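Local coordinates for carbohydrate binding family 6 (Clostridium thermocellum, PDB 5A8C), which probably hydrolyses terminal alpha-L-arabinofuranosyl residues from arabinose-containing polysaccharides, as a family 43 glycoside hydrolase built on a five-bladed beta-propeller, at residues 41-46 / 104-109; 252-257 / 314-319; 277-282 / 301-306. One frame throughout, in Å; residues are numbered along the deposited sequence.

Contact 1 of 3, residues 41-46 / 104-109; sequences AAVVYN and PSIVYR
Tyr45 and Tyr108 meet in a T-shaped pair at one end of this contact: the edge of Tyr45 points at the face of Tyr108, with ring centroids 5.0 Å apart and planes at 64°. Tyr45 CD1 hangs 3.7 Å above the plane of the Tyr108 ring, displaced toward the rim, while Tyr108 OH sits at the edge of the Tyr45 ring, near its plane. Phe113 completes the aromatic cluster, stacking on Tyr108 and meeting Tyr45 edge-to-face, and Tyr108 OH is hydrogen-bonded to Asn111 OD1.

The aliphatic part centres on Ile106. Its CG1, anti to the backbone N (chi1 -176°), lies 3.8 Å from Val43 CG1, and the two side chains cross at about a right angle. The CG2 branch goes the other way, toward the backbone before Val43, 3.6 Å from Ala42 C. Between this pair and the tyrosines, Val43 CG2 is 4.0 Å from Tyr108 CB. At the opposite end the packing turns tight, with Ala41 CB only 3.1 Å from Pro104 O, a methyl pressed on a carbonyl. The side chain of Ala41 is also about 5 Å from the bound calcium ion.

These are the first strands of two successive blades of the propeller. They run nearly parallel, at 13°, with axes 6.0 Å apart at closest approach, yet each spends its backbone bonds inside its own sheet: Ala41 with Tyr52 and Val43 with Tyr50 in one, Ser105 with Tyr116 and Val107 with Tyr114 in the other. The chemistry of the junction is therefore that of side chains, methyl groups and a ring edge on a ring face, fitted together without directional polar bonds between the two strands, so blade-to-blade cohesion here rests on complementary shape.

Contact 2 of 3, residues 252-257 / 314-319; sequences KGVILP and IKQVVP
Val317 sits against the corner made by Ile255 and Leu256, where the last strand of the fourth propeller blade breaks at a classic beta bulge, both residues facing Ile237. The irregular chain 314-319, which follows the final strand of the fifth blade, runs past this corner and covers it.

Val317 divides its two methyls between the corner residues, crossing both side chains at a slant. CG1, anti to the backbone N (chi1 172°), is 3.7 Å from Leu256 CD1, while CG2 turns to Ile255 and lies 4.0 Å from its CG2. Leu256 CD1 also reaches the ring of Pro319. The other branch of Ile255 ends at Ile314: Ile255 CD1 lies 3.9 Å from Ile314 CD1, and these two side chains likewise cross at a slant. Beyond them, Val280 and Met306 of the neighbouring blade continue the apolar layer: Ile255 and Val317 both pack on Val280, Ile314 and Val317 on Met306.

Gln316 takes the outer flank. Its extended chain lies side by side with Val254 and points the same way, which brings OE1 to 3.8 Å from Val254 CG1. The amide's other end, NE2, stands 3.8 Å from Pro257 CG, so the amide spans the two residues by contact of its atoms with their carbons.

Two polar links tie the backbones together beside this packing. Val317 N donates to Ile255 O over 2.8 Å, with a nearly straight N-H...O angle of 168°, and the donor lies close to the line of the carbonyl. The second link is a single water molecule, which gives one hydrogen to Val254 O and the other to Ile314 O, each at 2.7 Å.

Contact 3 of 3, residues 277-282 / 301-306; sequences NWYVVY and VCIDQM
Tyr282 OH donates a short hydrogen bond, 2.6 Å, to Asp304 OD2. The carboxylate oxygen lies at the edge of the phenol, in its plane, and ring and carboxylate are turned only 25° apart. Asp304 OD1 is held separately by Thr320 OG1, so both carboxylate oxygens have partners.

Alongside this bond runs the backbone ladder. Val280 and Asp304 exchange N-H...O bonds in both directions, as do Tyr282 and Cys302. Past these regular rungs, Met306 N donates to Trp278 O over 2.9 Å, from above the carbonyl plane. A water accepts from Trp278 N and Gln305 NE2 and donates to Met306 O.

Tyr282 CG falls between the backbone N and carbonyl carbon (chi1 61°), and the ring lies back across the partner strand. Cys302 CB then sits over its face, 3.5 Å from the centroid in a CH-pi contact. On the same side of the sheet, Val280 CG2 meets Met306 SD at 3.7 Å; on the other, Val281 CG1 packs 3.8 Å from Ile303 CG1.

Strand 277-284 also bonds to 270-274, which makes it the middle strand of three: the antiparallel, twisted meander of a beta-propeller blade.

Overall arrangement
Contacts 2 and 3 adjoin, and contact 3 is nested in the chain loop that contact 2 closes: Pro319 packs on Asp304 and on Tyr282, and Leu256 on the Tyr282 ring. Contact 3 is buried and lies within one blade, so backbone hydrogen bonds dominate it. Contacts 1 and 2 are partly buried. Contact 1, centred about 11 Å from the centre of the chain and near the calcium, joins the first strands of the first two blades through side chains; contact 2, about 17 Å out, holds the chain after the last strand against the edge strand of the fourth blade, adding one backbone bond and a bridging water. Contacts 1 and 3 come within about 4 Å at their nearest atoms without touching.

Contact 1 of 3, residues 41-46 / 104-109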
loop_
_atom_site.group_PDB
_atom_site.type_symbol
_atom_site.label_atom_id
_atom_site.label_comp_id
_atom_site.label_asym_id
_atom_site.label_seq_id
_atom_site.Cartn_x
_atom_site.Cartn_y
_atom_site.Cartn_z
ATOM N N ALA A 41 1.372 4.211 1.179
ATOM C CA ALA A 41 -0.061 4.388 1.342
ATOM C C ALA A 41 -0.284 5.811 1.846
ATOM O O ALA A 41 0.564 6.376 2.520
ATOM C CB ALA A 41 -0.645 3.354 2.294
ATOM N N ALA A 42 -1.433 6.386 1.569
ATOM C CA ALA A 42 -1.655 7.807 1.854
ATOM C C ALA A 42 -3.009 8.082 2.437
ATOM O O ALA A 42 -3.999 7.427 2.111
ATOM C CB ALA A 42 -1.461 8.646 0.601
ATOM N N VAL A 43 -3.094 9.113 3.284
ATOM C CA VAL A 43 -4.356 9.591 3.817
ATOM C C VAL A 43 -4.311 11.098 3.922
ATOM O O VAL A 43 -3.242 11.686 4.162
ATOM C CB VAL A 43 -4.709 8.932 5.181
ATOM C CG1 VAL A 43 -3.903 9.516 6.328
ATOM C CG2 VAL A 43 -6.183 9.019 5.495
ATOM N N VAL A 44 -5.465 11.720 3.807
ATOM C CA VAL A 44 -5.603 13.166 3.983
ATOM C C VAL A 44 -6.207 13.432 5.361
ATOM O O VAL A 44 -7.202 12.785 5.756
ATOM C CB VAL A 44 -6.494 13.754 2.873
ATOM C CG1 VAL A 44 -6.722 15.234 3.083
ATOM C CG2 VAL A 44 -5.842 13.499 1.526
ATOM N N TYR A 45 -5.610 14.357 6.093
ATOM C CA TYR A 45 -6.084 14.705 7.418
ATOM C C TYR A 45 -5.731 16.156 7.676
ATOM O O TYR A 45 -4.571 16.557 7.536
ATOM C CB TYR A 45 -5.457 13.799 8.494
ATOM C CG TYR A 45 -5.683 14.226 9.902
ATOM C CD1 TYR A 45 -6.918 14.133 10.500
ATOM C CD2 TYR A 45 -4.653 14.757 10.657
ATOM C CE1 TYR A 45 -7.105 14.518 11.816
ATOM C CE2 TYR A 45 -4.827 15.131 11.962
ATOM C CZ TYR A 45 -6.049 15.029 12.538
ATOM O OH TYR A 45 -6.196 15.377 13.841
ATOM N N ASN A 46 -6.721 16.940 8.106
ATOM C CA ASN A 46 -6.522 18.346 8.480
ATOM C C ASN A 46 -5.730 19.134 7.473
ATOM O O ASN A 46 -4.821 19.894 7.809
ATOM C CB ASN A 46 -6.008 18.386 9.909
ATOM C CG ASN A 46 -7.162 18.321 10.943
ATOM O OD1 ASN A 46 -8.344 18.179 10.583
ATOM N ND2 ASN A 46 -6.812 18.299 12.209
ATOM N N PRO A 104 2.464 -0.702 4.429
ATOM C CA PRO A 104 1.371 -0.232 5.272
ATOM C C PRO A 104 0.109 0.092 4.495
ATOM O O PRO A 104 0.122 0.486 3.326
ATOM C CB PRO A 104 1.972 1.043 5.917
ATOM C CG PRO A 104 2.961 1.534 4.897
ATOM C CD PRO A 104 3.555 0.273 4.325
ATOM N N SER A 105 -1.027 0.033 5.207
ATOM C CA SER A 105 -2.305 0.579 4.739
ATOM C C SER A 105 -2.818 1.484 5.842
ATOM O O SER A 105 -2.852 1.090 6.994
ATOM C CB SER A 105 -3.286 -0.540 4.477
ATOM O OG SER A 105 -4.549 -0.069 4.059
ATOM N N ILE A 106 -3.181 2.735 5.500
ATOM C CA ILE A 106 -3.613 3.721 6.491
ATOM C C ILE A 106 -5.098 4.053 6.264
ATOM O O ILE A 106 -5.521 4.297 5.118
ATOM C CB ILE A 106 -2.732 4.994 6.394
ATOM C CG1 ILE A 106 -3.092 6.012 7.481
ATOM C CG2 ILE A 106 -2.728 5.614 5.008
ATOM C CD1 ILE A 106 -2.767 5.610 8.880
ATOM N N VAL A 107 -5.813 4.178 7.365
ATOM C CA VAL A 107 -7.227 4.604 7.354
ATOM C C VAL A 107 -7.413 5.564 8.528
ATOM O O VAL A 107 -6.960 5.306 9.638
ATOM C CB VAL A 107 -8.189 3.400 7.492
ATOM C CG1 VAL A 107 -9.619 3.875 7.487
ATOM C CG2 VAL A 107 -7.963 2.422 6.377
ATOM N N TYR A 108 -8.159 6.657 8.262
ATOM C CA TYR A 108 -8.629 7.583 9.301
ATOM C C TYR A 108 -10.117 7.295 9.557
ATOM O O TYR A 108 -10.914 7.414 8.640
ATOM C CB TYR A 108 -8.394 9.017 8.846
ATOM C CG TYR A 108 -8.926 10.093 9.761
ATOM C CD1 TYR A 108 -8.544 10.177 11.096
ATOM C CD2 TYR A 108 -9.815 11.070 9.295
ATOM C CE1 TYR A 108 -9.002 11.185 11.939
ATOM C CE2 TYR A 108 -10.281 12.061 10.139
ATOM C CZ TYR A 108 -9.881 12.119 11.451
ATOM O OH TYR A 108 -10.386 13.120 12.250
ATOM N N ARG A 109 -10.418 6.832 10.770
ATOM C CA ARG A 109 -11.819 6.490 11.102
ATOM C C ARG A 109 -12.000 6.701 12.572
ATOM O O ARG A 109 -11.052 6.471 13.349
ATOM C CB ARG A 109 -12.127 5.028 10.744
ATOM C CG ARG A 109 -13.622 4.723 10.754
ATOM C CD ARG A 109 -13.954 3.320 10.414
ATOM N NE ARG A 109 -15.386 3.192 10.218
ATOM C CZ ARG A 109 -16.019 2.071 9.897
ATOM N NH1 ARG A 109 -15.370 0.951 9.756
ATOM N NH2 ARG A 109 -17.332 2.102 9.733
#

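Contact 2 of 3, residues 252-257 / 314-319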
loop_
_atom_site.group_PDB
_atom_site.type_symbol
_atom_site.label_atom_id
_atom_site.label_comp_id
_atom_site.label_asym_id
_atom_site.label_seq_id
_atom_site.Cartn_x
_atom_site.Cartn_y
_atom_site.Cartn_z
ATOM N N LYS A 252 -9.505 -3.794 -16.580
ATOM C CA LYS A 252 -9.567 -2.570 -17.355
ATOM C C LYS A 252 -8.234 -2.061 -17.900
ATOM O O LYS A 252 -8.271 -1.233 -18.807
ATOM C CB LYS A 252 -10.229 -1.473 -16.572
ATOM C CG LYS A 252 -11.653 -1.755 -16.160
ATOM C CD LYS A 252 -12.614 -1.906 -17.313
ATOM C CE LYS A 252 -14.022 -2.183 -16.824
ATOM N NZ LYS A 252 -14.963 -2.457 -17.930
ATOM N N GLY A 253 -7.109 -2.552 -17.421
ATOM C CA GLY A 253 -5.815 -2.139 -17.970
ATOM C C GLY A 253 -4.810 -1.756 -16.949
ATOM O O GLY A 253 -4.836 -2.157 -15.783
ATOM N N VAL A 254 -3.860 -0.926 -17.394
ATOM C CA VAL A 254 -2.683 -0.493 -16.647
ATOM C C VAL A 254 -2.853 0.931 -16.147
ATOM O O VAL A 254 -3.144 1.841 -16.910
ATOM C CB VAL A 254 -1.420 -0.590 -17.554
ATOM C CG1 VAL A 254 -0.220 0.021 -16.865
ATOM C CG2 VAL A 254 -1.149 -2.049 -17.929
ATOM N N ILE A 255 -2.641 1.110 -14.854
ATOM C CA ILE A 255 -2.535 2.429 -14.233
ATOM C C ILE A 255 -1.128 2.981 -14.292
ATOM O O ILE A 255 -0.917 4.152 -14.616
ATOM C CB ILE A 255 -3.015 2.395 -12.779
ATOM C CG1 ILE A 255 -4.492 2.000 -12.718
ATOM C CG2 ILE A 255 -2.751 3.754 -12.115
ATOM C CD1 ILE A 255 -5.048 1.865 -11.326
ATOM N N LEU A 256 -0.134 2.170 -13.962
ATOM C CA LEU A 256 1.256 2.631 -13.835
ATOM C C LEU A 256 2.177 1.574 -14.411
ATOM O O LEU A 256 2.125 0.429 -13.960
ATOM C CB LEU A 256 1.611 2.912 -12.399
ATOM C CG LEU A 256 2.957 3.610 -12.181
ATOM C CD1 LEU A 256 2.910 5.088 -12.559
ATOM C CD2 LEU A 256 3.391 3.440 -10.730
ATOM N N PRO A 257 2.940 1.877 -15.443
ATOM C CA PRO A 257 3.945 0.936 -15.934
ATOM C C PRO A 257 5.139 0.879 -14.975
ATOM O O PRO A 257 5.069 1.413 -13.878
ATOM C CB PRO A 257 4.319 1.548 -17.294
ATOM C CG PRO A 257 4.277 2.993 -17.022
ATOM C CD PRO A 257 3.135 3.217 -16.077
ATOM N N ILE A 314 -9.388 4.710 -15.752
ATOM C CA ILE A 314 -8.236 5.512 -15.332
ATOM C C ILE A 314 -7.246 5.611 -16.483
ATOM O O ILE A 314 -6.841 4.594 -17.055
ATOM C CB ILE A 314 -7.583 4.906 -14.075
ATOM C CG1 ILE A 314 -8.568 4.943 -12.922
ATOM C CG2 ILE A 314 -6.294 5.651 -13.750
ATOM C CD1 ILE A 314 -8.121 4.179 -11.703
ATOM N N LYS A 315 -6.836 6.838 -16.815
ATOM C CA LYS A 315 -5.771 7.009 -17.824
ATOM C C LYS A 315 -4.462 6.544 -17.257
ATOM O O LYS A 315 -4.154 6.737 -16.100
ATOM C CB LYS A 315 -5.531 8.458 -18.225
ATOM C CG LYS A 315 -6.677 9.071 -18.961
ATOM C CD LYS A 315 -6.341 10.482 -19.439
ATOM C CE LYS A 315 -7.453 11.500 -19.128
ATOM N NZ LYS A 315 -7.088 12.961 -19.144
ATOM N N GLN A 316 -3.677 5.923 -18.100
ATOM C CA GLN A 316 -2.372 5.495 -17.643
ATOM C C GLN A 316 -1.548 6.717 -17.160
ATOM O O GLN A 316 -1.450 7.730 -17.844
ATOM C CB GLN A 316 -1.635 4.759 -18.742
ATOM C CG GLN A 316 -0.310 4.185 -18.266
ATOM C CD GLN A 316 0.220 3.237 -19.247
ATOM O OE1 GLN A 316 -0.488 2.357 -19.801
ATOM N NE2 GLN A 316 1.478 3.393 -19.503
ATOM N N VAL A 317 -0.951 6.574 -15.972
ATOM C CA VAL A 317 -0.133 7.622 -15.378
ATOM C C VAL A 317 1.159 7.754 -16.128
ATOM O O VAL A 317 1.758 6.749 -16.575
ATOM C CB VAL A 317 0.109 7.273 -13.884
ATOM C CG1 VAL A 317 1.128 8.212 -13.209
ATOM C CG2 VAL A 317 -1.209 7.314 -13.098
ATOM N N VAL A 318 1.600 9.008 -16.223
ATOM C CA VAL A 318 2.861 9.360 -16.857
ATOM C C VAL A 318 3.855 9.760 -15.776
ATOM O O VAL A 318 3.744 10.835 -15.175
ATOM C CB VAL A 318 2.658 10.510 -17.822
ATOM C CG1 VAL A 318 3.964 10.932 -18.441
ATOM C CG2 VAL A 318 1.668 10.110 -18.905
ATOM N N PRO A 319 4.849 8.886 -15.473
ATOM C CA PRO A 319 5.809 9.270 -14.463
ATOM C C PRO A 319 6.562 10.539 -14.876
ATOM O O PRO A 319 6.923 10.681 -16.043
ATOM C CB PRO A 319 6.726 8.040 -14.384
ATOM C CG PRO A 319 5.883 6.876 -14.780
ATOM C CD PRO A 319 5.000 7.461 -15.864
HETATM O O HOH W 1 -5.420 2.592 -18.186
#

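Contact 3 of 3, residues 277-282 / 301-306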
loop_
_atom_site.group_PDB
_atom_site.type_symbol
_atom_site.label_atom_id
_atom_site.label_comp_id
_atom_site.label_asym_id
_atom_site.label_seq_id
_atom_site.Cartn_x
_atom_site.Cartn_y
_atom_site.Cartn_z
ATOM N N ASN A 277 -7.916 16.791 -6.676
ATOM C CA ASN A 277 -7.138 16.110 -7.697
ATOM C C ASN A 277 -6.785 14.705 -7.184
ATOM O O ASN A 277 -6.823 14.454 -6.002
ATOM C CB ASN A 277 -5.866 16.883 -7.985
ATOM C CG ASN A 277 -6.140 18.249 -8.543
ATOM O OD1 ASN A 277 -5.818 19.284 -7.915
ATOM N ND2 ASN A 277 -6.805 18.294 -9.644
ATOM N N TRP A 278 -6.461 13.832 -8.124
ATOM C CA TRP A 278 -6.084 12.466 -7.784
ATOM C C TRP A 278 -4.613 12.247 -8.046
ATOM O O TRP A 278 -4.030 12.818 -8.964
ATOM C CB TRP A 278 -6.917 11.471 -8.592
ATOM C CG TRP A 278 -8.353 11.479 -8.194
ATOM C CD1 TRP A 278 -9.314 12.359 -8.550
ATOM C CD2 TRP A 278 -8.975 10.574 -7.280
ATOM N NE1 TRP A 278 -10.512 12.061 -7.943
ATOM C CE2 TRP A 278 -10.329 10.961 -7.158
ATOM C CE3 TRP A 278 -8.526 9.447 -6.556
ATOM C CZ2 TRP A 278 -11.223 10.247 -6.367
ATOM C CZ3 TRP A 278 -9.425 8.741 -5.777
ATOM C CH2 TRP A 278 -10.764 9.161 -5.662
ATOM N N TYR A 279 -4.008 11.405 -7.222
ATOM C CA TYR A 279 -2.602 11.076 -7.304
ATOM C C TYR A 279 -2.379 9.587 -7.125
ATOM O O TYR A 279 -3.103 8.914 -6.384
ATOM C CB TYR A 279 -1.808 11.808 -6.200
ATOM C CG TYR A 279 -1.940 13.306 -6.313
ATOM C CD1 TYR A 279 -1.099 14.040 -7.128
ATOM C CD2 TYR A 279 -2.970 13.976 -5.684
ATOM C CE1 TYR A 279 -1.305 15.401 -7.323
ATOM C CE2 TYR A 279 -3.171 15.319 -5.864
ATOM C CZ TYR A 279 -2.346 16.043 -6.683
ATOM O OH TYR A 279 -2.542 17.374 -6.885
ATOM N N VAL A 280 -1.361 9.088 -7.802
ATOM C CA VAL A 280 -0.772 7.772 -7.483
ATOM C C VAL A 280 0.549 8.021 -6.773
ATOM O O VAL A 280 1.421 8.751 -7.281
ATOM C CB VAL A 280 -0.586 6.906 -8.727
ATOM C CG1 VAL A 280 0.000 5.572 -8.398
ATOM C CG2 VAL A 280 -1.909 6.656 -9.415
ATOM N N VAL A 281 0.690 7.444 -5.581
ATOM C CA VAL A 281 1.956 7.375 -4.883
ATOM C C VAL A 281 2.535 5.996 -5.159
ATOM O O VAL A 281 1.807 5.006 -5.204
ATOM C CB VAL A 281 1.804 7.679 -3.388
ATOM C CG1 VAL A 281 1.484 9.158 -3.147
ATOM C CG2 VAL A 281 0.890 6.800 -2.638
ATOM N N TYR A 282 3.850 5.924 -5.343
ATOM C CA TYR A 282 4.495 4.670 -5.747
ATOM C C TYR A 282 5.921 4.717 -5.339
ATOM O O TYR A 282 6.337 5.614 -4.544
ATOM C CB TYR A 282 4.261 4.401 -7.244
ATOM C CG TYR A 282 4.809 5.456 -8.171
ATOM C CD1 TYR A 282 4.087 6.612 -8.453
ATOM C CD2 TYR A 282 6.026 5.273 -8.801
ATOM C CE1 TYR A 282 4.576 7.577 -9.334
ATOM C CE2 TYR A 282 6.499 6.228 -9.684
ATOM C CZ TYR A 282 5.759 7.342 -9.976
ATOM O OH TYR A 282 6.269 8.244 -10.889
ATOM N N VAL A 301 10.058 6.775 -2.369
ATOM C CA VAL A 301 8.695 7.154 -2.731
ATOM C C VAL A 301 8.679 8.141 -3.879
ATOM O O VAL A 301 9.548 9.004 -4.043
ATOM C CB VAL A 301 7.961 7.672 -1.495
ATOM C CG1 VAL A 301 8.591 8.952 -0.936
ATOM C CG2 VAL A 301 6.483 7.874 -1.704
ATOM N N CYS A 302 7.596 8.096 -4.669
ATOM C CA CYS A 302 7.278 8.957 -5.789
ATOM C C CYS A 302 5.800 9.338 -5.750
ATOM O O CYS A 302 4.995 8.602 -5.190
ATOM C CB CYS A 302 7.605 8.283 -7.126
ATOM S SG CYS A 302 9.318 7.865 -7.434
ATOM N N ILE A 303 5.458 10.398 -6.456
ATOM C CA ILE A 303 4.077 10.832 -6.602
ATOM C C ILE A 303 3.860 11.401 -7.977
ATOM O O ILE A 303 4.695 12.189 -8.462
ATOM C CB ILE A 303 3.654 11.791 -5.464
ATOM C CG1 ILE A 303 2.161 12.097 -5.519
ATOM C CG2 ILE A 303 4.502 13.071 -5.457
ATOM C CD1 ILE A 303 1.653 12.833 -4.279
ATOM N N ASP A 304 2.720 11.098 -8.605
ATOM C CA ASP A 304 2.309 11.693 -9.857
ATOM C C ASP A 304 0.810 11.866 -9.902
ATOM O O ASP A 304 0.086 11.140 -9.212
ATOM C CB ASP A 304 2.854 10.941 -11.087
ATOM C CG ASP A 304 4.287 11.426 -11.464
ATOM O OD1 ASP A 304 4.424 12.644 -11.759
ATOM O OD2 ASP A 304 5.237 10.606 -11.448
ATOM N N GLN A 305 0.349 12.782 -10.701
ATOM C CA GLN A 305 -1.082 12.971 -10.883
ATOM C C GLN A 305 -1.739 11.845 -11.684
ATOM O O GLN A 305 -1.131 11.262 -12.597
ATOM C CB GLN A 305 -1.368 14.336 -11.535
ATOM C CG GLN A 305 -2.813 14.808 -11.321
ATOM C CD GLN A 305 -3.066 16.297 -11.581
ATOM O OE1 GLN A 305 -2.182 17.071 -11.906
ATOM N NE2 GLN A 305 -4.308 16.696 -11.407
ATOM N N MET A 306 -3.002 11.578 -11.355
ATOM C CA MET A 306 -3.809 10.547 -12.010
ATOM C C MET A 306 -5.076 11.239 -12.524
ATOM O O MET A 306 -5.645 12.078 -11.814
ATOM C CB MET A 306 -4.153 9.467 -10.988
ATOM C CG MET A 306 -4.769 8.199 -11.584
ATOM S SD MET A 306 -5.477 7.104 -10.359
ATOM C CE MET A 306 -7.124 7.765 -10.243
HETATM O O HOH W 2 -6.297 14.586 -10.894
#